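PDB 3KGL: cruciferin from Brassica napus, which probably serves as a seed storage protein of the 11S globulin family, a nutrient reservoir whose mature subunits consist of an acidic and a basic chain cut from one precursor. Local coordinates for residues A[29-34]-A[43-48]; A[36-41]-A[375-380]; A[178-183]-A[321-326]; A[346-351]-A[397-402]. All coordinates share one frame; numbering follows the deposited sequence.

Overall arrangement
All four contacts lie near the interface between the two cupin ranges. Contact 1 sits in the first and contact 4 in the second; contacts 2 and 3 each join one to the other. Contacts 1 and 4 have centres about 13 Å apart and touch through Arg47 and Tyr349 and through Phe45 and Phe400. Contact 2 lies about 10 Å from each, centre to centre, its strand 377-380 being the neighbour of strand 346-352 in contact 4. Contact 3, centred about 11 Å from the centre of contact 4, shares a sheet with it through strands 324-331 and 394-401. A glycerol, probably from the crystallisation liquor, lies about 4 Å from the side chain of Val46 in contact 1.

Contact 1. Residues A[29-34]-A[43-48]; sequences EVWDHH and VSFVRY
Glu29 and Val30 pair with Arg47 and Val46 as antiparallel neighbours, the two backbones running 172° apart. Glu29 and Arg47 form the hydrogen-bonded pair: Glu29 N gives to Arg47 O at 2.9 Å, and Arg47 N gives to Glu29 O at 2.8 Å. Past the non-hydrogen-bonded pair of Val30 and Val46, Trp31 N still bonds to Phe45 O at 3.1 Å. Charge reinforces the first pair, for Glu29 and Arg47 extend side by side in the same sense and Glu29 OE1 makes a salt bridge of 2.6 Å to Arg47 NH1, which stands above the carboxylate plane. Arg47 NH2 also bonds to Tyr349 OH. The aromatic part is a T-shaped pair. Phe45 CG is anti to its backbone N (chi1 -160°), and the ring sets its CD2 edge over the rim of one Trp31 face; the planes meet at 84°, with the six-membered centroids 4.9 Å apart. Trp31 CH2 in turn stands 3.7 Å above one face of the Arg47 guanidinium. An alanine in place of Arg47 would probably leave Glu29 OE1 without its charged mate, Tyr349 OH without this partner and Trp31 CH2 without the flat group beside it. Strand 43-50 runs between strands 26-30 and 173-180 in one antiparallel sheet, while Trp31 and Phe45 reach across to Tyr349 of strand 346-352 and Leu377 of strand 377-380.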
# COMPACT_ATOMS: atom_id res chain seq x y z
N GLU A 29 -24.94 -8.80 -12.36
CA GLU A 29 -25.51 -7.75 -11.53
C GLU A 29 -24.44 -7.13 -10.68
O GLU A 29 -23.83 -7.78 -9.84
CB GLU A 29 -26.63 -8.33 -10.67
CG GLU A 29 -27.73 -8.93 -11.52
CD GLU A 29 -28.91 -9.38 -10.72
OE1 GLU A 29 -28.72 -10.12 -9.73
OE2 GLU A 29 -30.03 -8.99 -11.09
N VAL A 30 -24.19 -5.85 -10.91
CA VAL A 30 -23.04 -5.21 -10.31
C VAL A 30 -23.43 -4.09 -9.35
O VAL A 30 -24.26 -3.23 -9.70
CB VAL A 30 -22.05 -4.73 -11.40
CG1 VAL A 30 -22.78 -4.43 -12.68
CG2 VAL A 30 -21.24 -3.54 -10.93
N TRP A 31 -22.84 -4.13 -8.16
CA TRP A 31 -23.06 -3.16 -7.08
C TRP A 31 -22.34 -1.85 -7.32
O TRP A 31 -21.35 -1.80 -8.04
CB TRP A 31 -22.59 -3.74 -5.75
CG TRP A 31 -23.66 -4.42 -4.96
CD1 TRP A 31 -24.41 -3.87 -3.97
CD2 TRP A 31 -24.11 -5.77 -5.09
NE1 TRP A 31 -25.30 -4.79 -3.47
CE2 TRP A 31 -25.13 -5.96 -4.15
CE3 TRP A 31 -23.75 -6.84 -5.91
CZ2 TRP A 31 -25.80 -7.17 -4.00
CZ3 TRP A 31 -24.41 -8.04 -5.77
CH2 TRP A 31 -25.42 -8.20 -4.81
N ASP A 32 -22.84 -0.79 -6.69
CA ASP A 32 -22.24 0.52 -6.87
C ASP A 32 -21.12 0.81 -5.85
O ASP A 32 -21.37 0.91 -4.64
CB ASP A 32 -23.30 1.59 -6.79
CG ASP A 32 -22.79 2.94 -7.24
OD1 ASP A 32 -21.72 2.98 -7.88
OD2 ASP A 32 -23.46 3.94 -6.95
N HIS A 33 -19.90 0.98 -6.34
CA HIS A 33 -18.78 1.24 -5.45
C HIS A 33 -18.66 2.72 -5.11
O HIS A 33 -17.86 3.08 -4.25
CB HIS A 33 -17.48 0.71 -6.07
CG HIS A 33 -17.32 1.07 -7.51
ND1 HIS A 33 -17.93 0.36 -8.52
CD2 HIS A 33 -16.63 2.07 -8.10
CE1 HIS A 33 -17.61 0.91 -9.68
NE2 HIS A 33 -16.83 1.95 -9.46
N HIS A 34 -19.45 3.56 -5.78
CA HIS A 34 -19.52 4.99 -5.48
C HIS A 34 -20.47 5.29 -4.33
O HIS A 34 -20.61 6.44 -3.90
CB HIS A 34 -19.98 5.80 -6.70
CG HIS A 34 -19.11 5.66 -7.90
ND1 HIS A 34 -19.55 5.10 -9.07
CD2 HIS A 34 -17.82 6.03 -8.11
CE1 HIS A 34 -18.57 5.12 -9.96
NE2 HIS A 34 -17.51 5.68 -9.40
N VAL A 43 -14.16 -1.65 -1.61
CA VAL A 43 -14.43 -2.78 -2.50
C VAL A 43 -15.66 -2.58 -3.38
O VAL A 43 -16.49 -1.71 -3.12
CB VAL A 43 -14.61 -4.10 -1.73
CG1 VAL A 43 -13.36 -4.44 -0.93
CG2 VAL A 43 -15.84 -4.02 -0.83
N SER A 44 -15.76 -3.39 -4.42
CA SER A 44 -16.99 -3.51 -5.19
C SER A 44 -17.47 -4.95 -5.04
O SER A 44 -16.75 -5.81 -4.52
CB SER A 44 -16.73 -3.19 -6.66
OG SER A 44 -17.91 -3.29 -7.44
N PHE A 45 -18.69 -5.21 -5.50
CA PHE A 45 -19.29 -6.53 -5.36
C PHE A 45 -20.06 -6.81 -6.65
O PHE A 45 -20.47 -5.88 -7.33
CB PHE A 45 -20.20 -6.54 -4.14
CG PHE A 45 -20.50 -7.92 -3.60
CD1 PHE A 45 -19.62 -8.54 -2.74
CD2 PHE A 45 -21.69 -8.56 -3.91
CE1 PHE A 45 -19.90 -9.80 -2.23
CE2 PHE A 45 -21.97 -9.83 -3.40
CZ PHE A 45 -21.08 -10.44 -2.57
N VAL A 46 -20.22 -8.08 -7.00
CA VAL A 46 -20.91 -8.45 -8.23
C VAL A 46 -21.49 -9.83 -8.08
O VAL A 46 -20.98 -10.64 -7.32
CB VAL A 46 -19.96 -8.46 -9.46
CG1 VAL A 46 -18.78 -9.36 -9.20
CG2 VAL A 46 -20.70 -8.89 -10.71
N ARG A 47 -22.58 -10.09 -8.79
CA ARG A 47 -23.19 -11.41 -8.76
C ARG A 47 -23.38 -11.86 -10.18
O ARG A 47 -24.00 -11.16 -10.96
CB ARG A 47 -24.54 -11.37 -8.08
CG ARG A 47 -25.31 -12.67 -8.20
CD ARG A 47 -26.81 -12.46 -8.10
NE ARG A 47 -27.24 -12.23 -6.73
CZ ARG A 47 -27.87 -11.15 -6.31
NH1 ARG A 47 -28.17 -10.17 -7.15
NH2 ARG A 47 -28.21 -11.04 -5.03
N TYR A 48 -22.80 -13.00 -10.53
CA TYR A 48 -23.10 -13.63 -11.80
C TYR A 48 -24.34 -14.47 -11.57
O TYR A 48 -24.37 -15.27 -10.63
CB TYR A 48 -21.98 -14.58 -12.22
CG TYR A 48 -20.62 -13.95 -12.40
CD1 TYR A 48 -20.49 -12.62 -12.77
CD2 TYR A 48 -19.47 -14.71 -12.23
CE1 TYR A 48 -19.24 -12.05 -12.94
CE2 TYR A 48 -18.23 -14.15 -12.41
CZ TYR A 48 -18.11 -12.82 -12.76
OH TYR A 48 -16.86 -12.28 -12.94

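Contact 2. Residues A[36-41]-A[375-380]; sequences PQLRCS and GQLLSI
Ser379 carries this contact, meeting Gln37, Leu38 and Ser41 of the short helix 36-41. The helix axis passes 8.1 Å from that of strand 377-380 at an angle of 52°, and the nearest pair of CA atoms, those of Leu38 and Ser379, are 6.3 Å apart. Starting at the base of the serine, Ser379 CB lies against two aliphatic groups of the helix: Gln37 CG at 3.4 Å, and Leu38 CD2 at 4.1 Å. From CB the torsion carries OG anti to the backbone N (chi1 164°), where the hydroxyl finds two oxygens of the helix. Ser379 OG donates to Gln37 O at 2.9 Å, lying above the plane of that carbonyl, 45° out of it. The second oxygen is Ser41 OG, also 2.9 Å from Ser379 OG; its own proton has a rival acceptor, since Ser41 OG makes a weak hydrogen bond with Ala346 O on the neighbouring strand. Beside this polar group the two segments also meet through leucines, Leu38 CD2 lying 4.5 Å from Leu377 CD2, with Val347 touching both side chains. Cys40 of the same helix is disulfide-bonded to Cys7. Strand 377-380 is an outermost strand of its sheet within the chain, and the helix of the first cupin range lies against this margin of the second. The chemistry implies a buried interface that combines apolar contact with directional bonding: one small hydroxyl links the strand to a helix carbonyl, and its CB packs on Gln37 CG and Leu38 CD2.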
# COMPACT_ATOMS: atom_id res chain seq x y z
N PRO A 36 -21.30 5.80 -0.72
CA PRO A 36 -20.42 6.14 0.41
C PRO A 36 -20.07 4.91 1.22
O PRO A 36 -18.91 4.66 1.48
CB PRO A 36 -21.27 7.10 1.22
CG PRO A 36 -22.07 7.80 0.15
CD PRO A 36 -22.42 6.74 -0.84
N GLN A 37 -21.07 4.13 1.60
CA GLN A 37 -20.87 2.90 2.37
C GLN A 37 -19.93 1.87 1.73
O GLN A 37 -19.16 1.21 2.44
CB GLN A 37 -22.24 2.28 2.64
CG GLN A 37 -22.28 0.79 2.76
CD GLN A 37 -23.70 0.29 2.99
OE1 GLN A 37 -23.94 -0.90 3.18
NE2 GLN A 37 -24.67 1.22 2.96
N LEU A 38 -19.98 1.72 0.41
CA LEU A 38 -19.09 0.78 -0.27
C LEU A 38 -17.70 1.37 -0.51
O LEU A 38 -16.71 0.64 -0.47
CB LEU A 38 -19.69 0.28 -1.59
CG LEU A 38 -20.48 -1.02 -1.49
CD1 LEU A 38 -20.66 -1.64 -2.85
CD2 LEU A 38 -19.78 -1.99 -0.57
N ARG A 39 -17.64 2.67 -0.75
CA ARG A 39 -16.39 3.38 -0.99
C ARG A 39 -15.45 3.30 0.22
O ARG A 39 -14.25 3.05 0.07
CB ARG A 39 -16.66 4.83 -1.39
CG ARG A 39 -15.45 5.73 -1.52
CD ARG A 39 -15.76 6.93 -2.43
NE ARG A 39 -16.85 7.75 -1.90
CZ ARG A 39 -17.66 8.51 -2.64
NH1 ARG A 39 -17.50 8.57 -3.96
NH2 ARG A 39 -18.63 9.21 -2.06
N CYS A 40 -16.00 3.48 1.41
CA CYS A 40 -15.26 3.29 2.65
C CYS A 40 -14.57 1.93 2.71
O CYS A 40 -13.36 1.85 2.90
CB CYS A 40 -16.19 3.48 3.86
SG CYS A 40 -15.48 3.06 5.51
N SER A 41 -15.35 0.86 2.56
CA SER A 41 -14.80 -0.49 2.64
C SER A 41 -13.77 -0.77 1.56
O SER A 41 -13.06 -1.77 1.62
CB SER A 41 -15.93 -1.53 2.58
OG SER A 41 -16.40 -1.83 3.89
N GLY A 375 -29.74 -12.02 -0.86
CA GLY A 375 -29.24 -11.21 -1.96
C GLY A 375 -28.85 -9.80 -1.60
O GLY A 375 -28.30 -9.08 -2.42
N GLN A 376 -29.13 -9.38 -0.37
CA GLN A 376 -28.69 -8.07 0.09
C GLN A 376 -27.29 -8.11 0.68
O GLN A 376 -26.83 -9.14 1.19
CB GLN A 376 -29.67 -7.52 1.12
CG GLN A 376 -31.08 -7.39 0.61
CD GLN A 376 -32.00 -6.82 1.65
OE1 GLN A 376 -31.78 -7.00 2.85
NE2 GLN A 376 -33.03 -6.11 1.20
N LEU A 377 -26.61 -6.97 0.60
CA LEU A 377 -25.22 -6.84 0.99
C LEU A 377 -25.11 -5.69 1.97
O LEU A 377 -25.71 -4.63 1.75
CB LEU A 377 -24.38 -6.52 -0.25
CG LEU A 377 -22.87 -6.37 -0.13
CD1 LEU A 377 -22.23 -7.74 -0.09
CD2 LEU A 377 -22.34 -5.57 -1.31
N LEU A 378 -24.37 -5.91 3.05
CA LEU A 378 -24.19 -4.90 4.09
C LEU A 378 -22.72 -4.70 4.33
O LEU A 378 -21.99 -5.66 4.57
CB LEU A 378 -24.85 -5.34 5.40
CG LEU A 378 -24.84 -4.36 6.56
CD1 LEU A 378 -25.73 -3.16 6.28
CD2 LEU A 378 -25.29 -5.07 7.82
N SER A 379 -22.28 -3.45 4.26
CA SER A 379 -20.87 -3.11 4.42
C SER A 379 -20.54 -2.78 5.90
O SER A 379 -21.27 -2.06 6.57
CB SER A 379 -20.51 -1.98 3.45
OG SER A 379 -19.29 -1.35 3.79
N ILE A 380 -19.45 -3.35 6.41
CA ILE A 380 -19.08 -3.18 7.81
C ILE A 380 -17.59 -2.83 7.95
O ILE A 380 -16.74 -3.72 7.97
CB ILE A 380 -19.38 -4.48 8.59
CG1 ILE A 380 -20.80 -4.95 8.31
CG2 ILE A 380 -19.12 -4.31 10.08
CD1 ILE A 380 -21.16 -6.25 8.99

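Contact 3. Residues A[178-183]-A[321-326]; sequences VLDLAS and LRLSAL
The CA atoms of Asp180 and Leu323 are 8.0 Å apart and those of Ser183 and Arg322 are 7.3 Å apart, spacings that mark side-chain contact between two turning chains and not strand pairing. The segments join the two cupin ranges of the bicupin chain: strand 173-180 ends here in an Asx motif, and helix 318-321 ends here before strand 324-331 begins. In the Asx motif Asp180 OD1 accepts from Ser183 N at 3.1 Å, the nitrogen lying above the carboxylate plane, and this bond closes the turn that follows the strand. At the other chain Arg322 leaves the helix with positive phi (58°), and the chain then extends into the strand. Leu323 is the main apolar partner. Its CD1 meets Val178 CG1 at 4.3 Å, and Leu66 of strand 65-71 touches both of these residues. The side chains of Asp180 and Leu323 lie alongside, pointing opposite ways: Leu323 CD1 comes to 4.1 Å from Asp180 CB, and Leu323 CD2 to 3.8 Å from Asp180 OD2. The same carboxylate oxygen is 5.3 Å from Arg322 NE, near enough that opposite charges would probably favour each other without forming a bridge. Ser183 OG takes its hydrogen bond from Gln185 NE2. Arg322 also packs on His184, both in its own chain and in a second subunit, which brings the contact to the edge of the assembly interface. A bend at chi3 (50°) turns Arg322 NE out of the extended line; one face of the guanidinium, near its rim, lies over Ser183 CA, with NH1 at 4.1 Å from that carbon.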
# COMPACT_ATOMS: atom_id res chain seq x y z
N VAL A 178 -16.34 -10.60 -4.53
CA VAL A 178 -15.81 -9.31 -4.09
C VAL A 178 -14.59 -8.93 -4.93
O VAL A 178 -13.79 -9.78 -5.29
CB VAL A 178 -15.42 -9.28 -2.58
CG1 VAL A 178 -14.23 -10.15 -2.33
CG2 VAL A 178 -15.11 -7.85 -2.12
N LEU A 179 -14.47 -7.64 -5.26
CA LEU A 179 -13.29 -7.14 -5.92
C LEU A 179 -12.62 -6.13 -4.99
O LEU A 179 -13.27 -5.19 -4.55
CB LEU A 179 -13.65 -6.51 -7.26
CG LEU A 179 -14.47 -7.40 -8.20
CD1 LEU A 179 -15.16 -6.56 -9.25
CD2 LEU A 179 -13.63 -8.46 -8.88
N ASP A 180 -11.34 -6.35 -4.69
CA ASP A 180 -10.58 -5.52 -3.73
C ASP A 180 -9.96 -4.32 -4.43
O ASP A 180 -8.92 -4.44 -5.07
CB ASP A 180 -9.50 -6.37 -3.05
CG ASP A 180 -8.82 -5.64 -1.89
OD1 ASP A 180 -9.10 -4.44 -1.69
OD2 ASP A 180 -8.00 -6.29 -1.18
N LEU A 181 -10.60 -3.17 -4.31
CA LEU A 181 -10.22 -1.99 -5.07
C LEU A 181 -9.08 -1.23 -4.41
O LEU A 181 -8.19 -0.72 -5.09
CB LEU A 181 -11.42 -1.06 -5.25
CG LEU A 181 -12.24 -1.28 -6.52
CD1 LEU A 181 -12.12 -2.72 -7.04
CD2 LEU A 181 -13.70 -0.90 -6.33
N ALA A 182 -9.11 -1.17 -3.09
CA ALA A 182 -8.09 -0.47 -2.32
C ALA A 182 -6.73 -1.17 -2.41
O ALA A 182 -5.70 -0.50 -2.49
CB ALA A 182 -8.52 -0.35 -0.89
N SER A 183 -6.74 -2.50 -2.41
CA SER A 183 -5.51 -3.31 -2.37
C SER A 183 -4.37 -2.77 -3.23
O SER A 183 -4.58 -2.20 -4.31
CB SER A 183 -5.81 -4.77 -2.73
OG SER A 183 -4.62 -5.54 -2.79
N LEU A 321 -3.28 -12.15 -1.89
CA LEU A 321 -4.55 -11.48 -2.19
C LEU A 321 -5.00 -10.44 -1.16
O LEU A 321 -5.75 -9.52 -1.50
CB LEU A 321 -5.68 -12.49 -2.38
CG LEU A 321 -6.00 -12.86 -3.83
CD1 LEU A 321 -4.74 -13.17 -4.61
CD2 LEU A 321 -6.94 -14.03 -3.88
N ARG A 322 -4.54 -10.57 0.08
CA ARG A 322 -4.97 -9.69 1.16
C ARG A 322 -6.51 -9.76 1.32
O ARG A 322 -7.19 -8.74 1.43
CB ARG A 322 -4.50 -8.24 0.90
CG ARG A 322 -3.00 -7.96 1.11
CD ARG A 322 -2.65 -6.47 0.81
NE ARG A 322 -3.52 -5.50 1.49
CZ ARG A 322 -3.48 -4.17 1.30
NH1 ARG A 322 -2.61 -3.63 0.46
NH2 ARG A 322 -4.31 -3.38 1.97
N LEU A 323 -7.04 -10.99 1.30
CA LEU A 323 -8.48 -11.25 1.43
C LEU A 323 -8.78 -12.50 2.26
O LEU A 323 -7.94 -13.40 2.39
CB LEU A 323 -9.17 -11.35 0.06
CG LEU A 323 -9.35 -10.05 -0.74
CD1 LEU A 323 -9.99 -10.31 -2.08
CD2 LEU A 323 -10.20 -9.09 0.04
N SER A 324 -9.98 -12.55 2.81
CA SER A 324 -10.35 -13.46 3.89
C SER A 324 -11.85 -13.69 3.75
O SER A 324 -12.56 -12.82 3.25
CB SER A 324 -10.01 -12.80 5.25
OG SER A 324 -10.59 -13.46 6.37
N ALA A 325 -12.35 -14.86 4.13
CA ALA A 325 -13.79 -15.08 4.07
C ALA A 325 -14.33 -15.76 5.32
O ALA A 325 -13.58 -16.40 6.07
CB ALA A 325 -14.18 -15.85 2.81
N LEU A 326 -15.64 -15.60 5.54
CA LEU A 326 -16.35 -16.18 6.68
C LEU A 326 -17.78 -16.60 6.30
O LEU A 326 -18.62 -15.75 6.03
CB LEU A 326 -16.39 -15.18 7.86
CG LEU A 326 -17.02 -15.64 9.18
CD1 LEU A 326 -16.74 -14.65 10.30
CD2 LEU A 326 -18.51 -15.86 9.05

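Contact 4. Residues A[346-351]-A[397-402]; sequences AVLYVT and WIEFKT
Leu348 and Trp397 form the apolar centre on one face of this antiparallel pair, crossing obliquely with Leu348 CD1 at 3.6 Å from Trp397 CD1. Trp397 CG stands between its backbone N and carbonyl carbon (chi1 78°); the indole lies above its own strand and turns its CD1 corner to Leu348. On the other face Tyr349 CB meets Ile398 CG2 at 4.1 Å, and Val347 CG1 lies more loosely against Phe400 CD2. Strands 346-352 and 394-401, neighbours inside the sheet of the second cupin range between strands 377-380 and 324-331, run at 163° to each other and are held by backbone bonds: Ile398 N to Tyr349 O at 2.8 Å, Tyr349 N to Ile398 O and Phe400 N to Val347 O at 2.9 Å each; the return bond from Val347 N to Phe400 O is weak. Farther out, Trp397 NE1 gives a nearly straight bond (176°) of 3.1 Å to the anti lone pair of Glu399 OE2, the oxygen lying in the indole plane. Glu399 OE1 makes a salt bridge to Lys401 NZ, which also bonds to Asn341. A phenylalanine in place of Trp397 would probably leave Glu399 OE2 without this donor and its carboxylate freer to turn. Trp397, Glu399 and Lys401, two residues apart, line one face of their strand next to Leu348. A buried carboxylate bonded to an indole N-H and flanked by Lys401 and, at longer range, Lys388 is likely to stay charged.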
# COMPACT_ATOMS: atom_id res chain seq x y z
N ALA A 346 -15.26 -5.43 6.23
CA ALA A 346 -16.08 -6.57 5.86
C ALA A 346 -17.11 -6.16 4.83
O ALA A 346 -17.42 -4.98 4.66
CB ALA A 346 -16.75 -7.16 7.08
N VAL A 347 -17.64 -7.16 4.13
CA VAL A 347 -18.78 -6.98 3.24
C VAL A 347 -19.63 -8.24 3.37
O VAL A 347 -19.15 -9.35 3.19
CB VAL A 347 -18.32 -6.66 1.80
CG1 VAL A 347 -19.00 -7.55 0.76
CG2 VAL A 347 -18.48 -5.16 1.52
N LEU A 348 -20.89 -8.06 3.76
CA LEU A 348 -21.73 -9.19 4.17
C LEU A 348 -22.84 -9.44 3.18
O LEU A 348 -23.58 -8.53 2.79
CB LEU A 348 -22.33 -8.92 5.55
CG LEU A 348 -23.28 -9.99 6.08
CD1 LEU A 348 -23.27 -10.00 7.59
CD2 LEU A 348 -24.70 -9.78 5.57
N TYR A 349 -22.97 -10.70 2.79
CA TYR A 349 -23.99 -11.08 1.81
C TYR A 349 -24.85 -12.18 2.40
O TYR A 349 -24.34 -13.17 2.94
CB TYR A 349 -23.31 -11.51 0.51
CG TYR A 349 -24.23 -11.96 -0.62
CD1 TYR A 349 -24.78 -11.05 -1.50
CD2 TYR A 349 -24.49 -13.31 -0.82
CE1 TYR A 349 -25.61 -11.46 -2.55
CE2 TYR A 349 -25.31 -13.74 -1.86
CZ TYR A 349 -25.86 -12.82 -2.72
OH TYR A 349 -26.66 -13.27 -3.74
N VAL A 350 -26.17 -12.00 2.31
CA VAL A 350 -27.11 -13.00 2.77
C VAL A 350 -27.39 -13.95 1.61
O VAL A 350 -27.72 -13.52 0.51
CB VAL A 350 -28.41 -12.33 3.21
CG1 VAL A 350 -29.43 -13.37 3.71
CG2 VAL A 350 -28.11 -11.31 4.27
N THR A 351 -27.22 -15.25 1.84
CA THR A 351 -27.51 -16.22 0.79
C THR A 351 -28.83 -16.91 1.05
O THR A 351 -29.41 -17.51 0.15
CB THR A 351 -26.39 -17.29 0.62
OG1 THR A 351 -26.24 -18.06 1.82
CG2 THR A 351 -25.07 -16.63 0.29
N TRP A 397 -25.06 -16.79 5.40
CA TRP A 397 -24.45 -15.61 4.83
C TRP A 397 -22.98 -15.85 4.57
O TRP A 397 -22.41 -16.83 5.04
CB TRP A 397 -24.66 -14.41 5.77
CG TRP A 397 -23.74 -14.36 7.00
CD1 TRP A 397 -22.68 -13.53 7.17
CD2 TRP A 397 -23.83 -15.15 8.20
NE1 TRP A 397 -22.09 -13.75 8.39
CE2 TRP A 397 -22.78 -14.74 9.04
CE3 TRP A 397 -24.69 -16.16 8.63
CZ2 TRP A 397 -22.57 -15.30 10.29
CZ3 TRP A 397 -24.49 -16.71 9.88
CH2 TRP A 397 -23.43 -16.28 10.70
N ILE A 398 -22.38 -14.94 3.81
CA ILE A 398 -20.96 -15.00 3.54
C ILE A 398 -20.37 -13.59 3.75
O ILE A 398 -20.88 -12.63 3.19
CB ILE A 398 -20.71 -15.56 2.09
CG1 ILE A 398 -19.57 -16.58 2.07
CG2 ILE A 398 -20.53 -14.46 1.07
CD1 ILE A 398 -18.27 -16.12 2.74
N GLU A 399 -19.36 -13.47 4.62
CA GLU A 399 -18.59 -12.22 4.80
C GLU A 399 -17.27 -12.28 4.02
O GLU A 399 -16.55 -13.27 4.09
CB GLU A 399 -18.26 -11.97 6.27
CG GLU A 399 -19.43 -11.97 7.24
CD GLU A 399 -18.99 -11.76 8.70
OE1 GLU A 399 -18.00 -11.02 8.93
OE2 GLU A 399 -19.64 -12.32 9.61
N PHE A 400 -16.94 -11.21 3.30
CA PHE A 400 -15.62 -11.07 2.68
C PHE A 400 -14.83 -9.98 3.39
O PHE A 400 -15.17 -8.81 3.29
CB PHE A 400 -15.73 -10.69 1.20
CG PHE A 400 -16.28 -11.78 0.33
CD1 PHE A 400 -15.52 -12.89 0.03
CD2 PHE A 400 -17.54 -11.68 -0.21
CE1 PHE A 400 -16.02 -13.89 -0.79
CE2 PHE A 400 -18.04 -12.67 -1.03
CZ PHE A 400 -17.28 -13.78 -1.32
N LYS A 401 -13.77 -10.36 4.10
CA LYS A 401 -12.94 -9.40 4.83
C LYS A 401 -11.70 -8.96 4.03
O LYS A 401 -11.20 -9.72 3.21
CB LYS A 401 -12.57 -9.98 6.19
CG LYS A 401 -13.73 -10.69 6.85
CD LYS A 401 -13.66 -10.67 8.36
CE LYS A 401 -14.96 -11.17 8.94
NZ LYS A 401 -14.93 -11.27 10.41
N THR A 402 -11.21 -7.74 4.27
CA THR A 402 -10.08 -7.23 3.49
C THR A 402 -8.75 -7.38 4.22
O THR A 402 -7.93 -6.46 4.25
CB THR A 402 -10.24 -5.76 3.11
OG1 THR A 402 -10.63 -5.01 4.26
CG2 THR A 402 -11.30 -5.63 2.04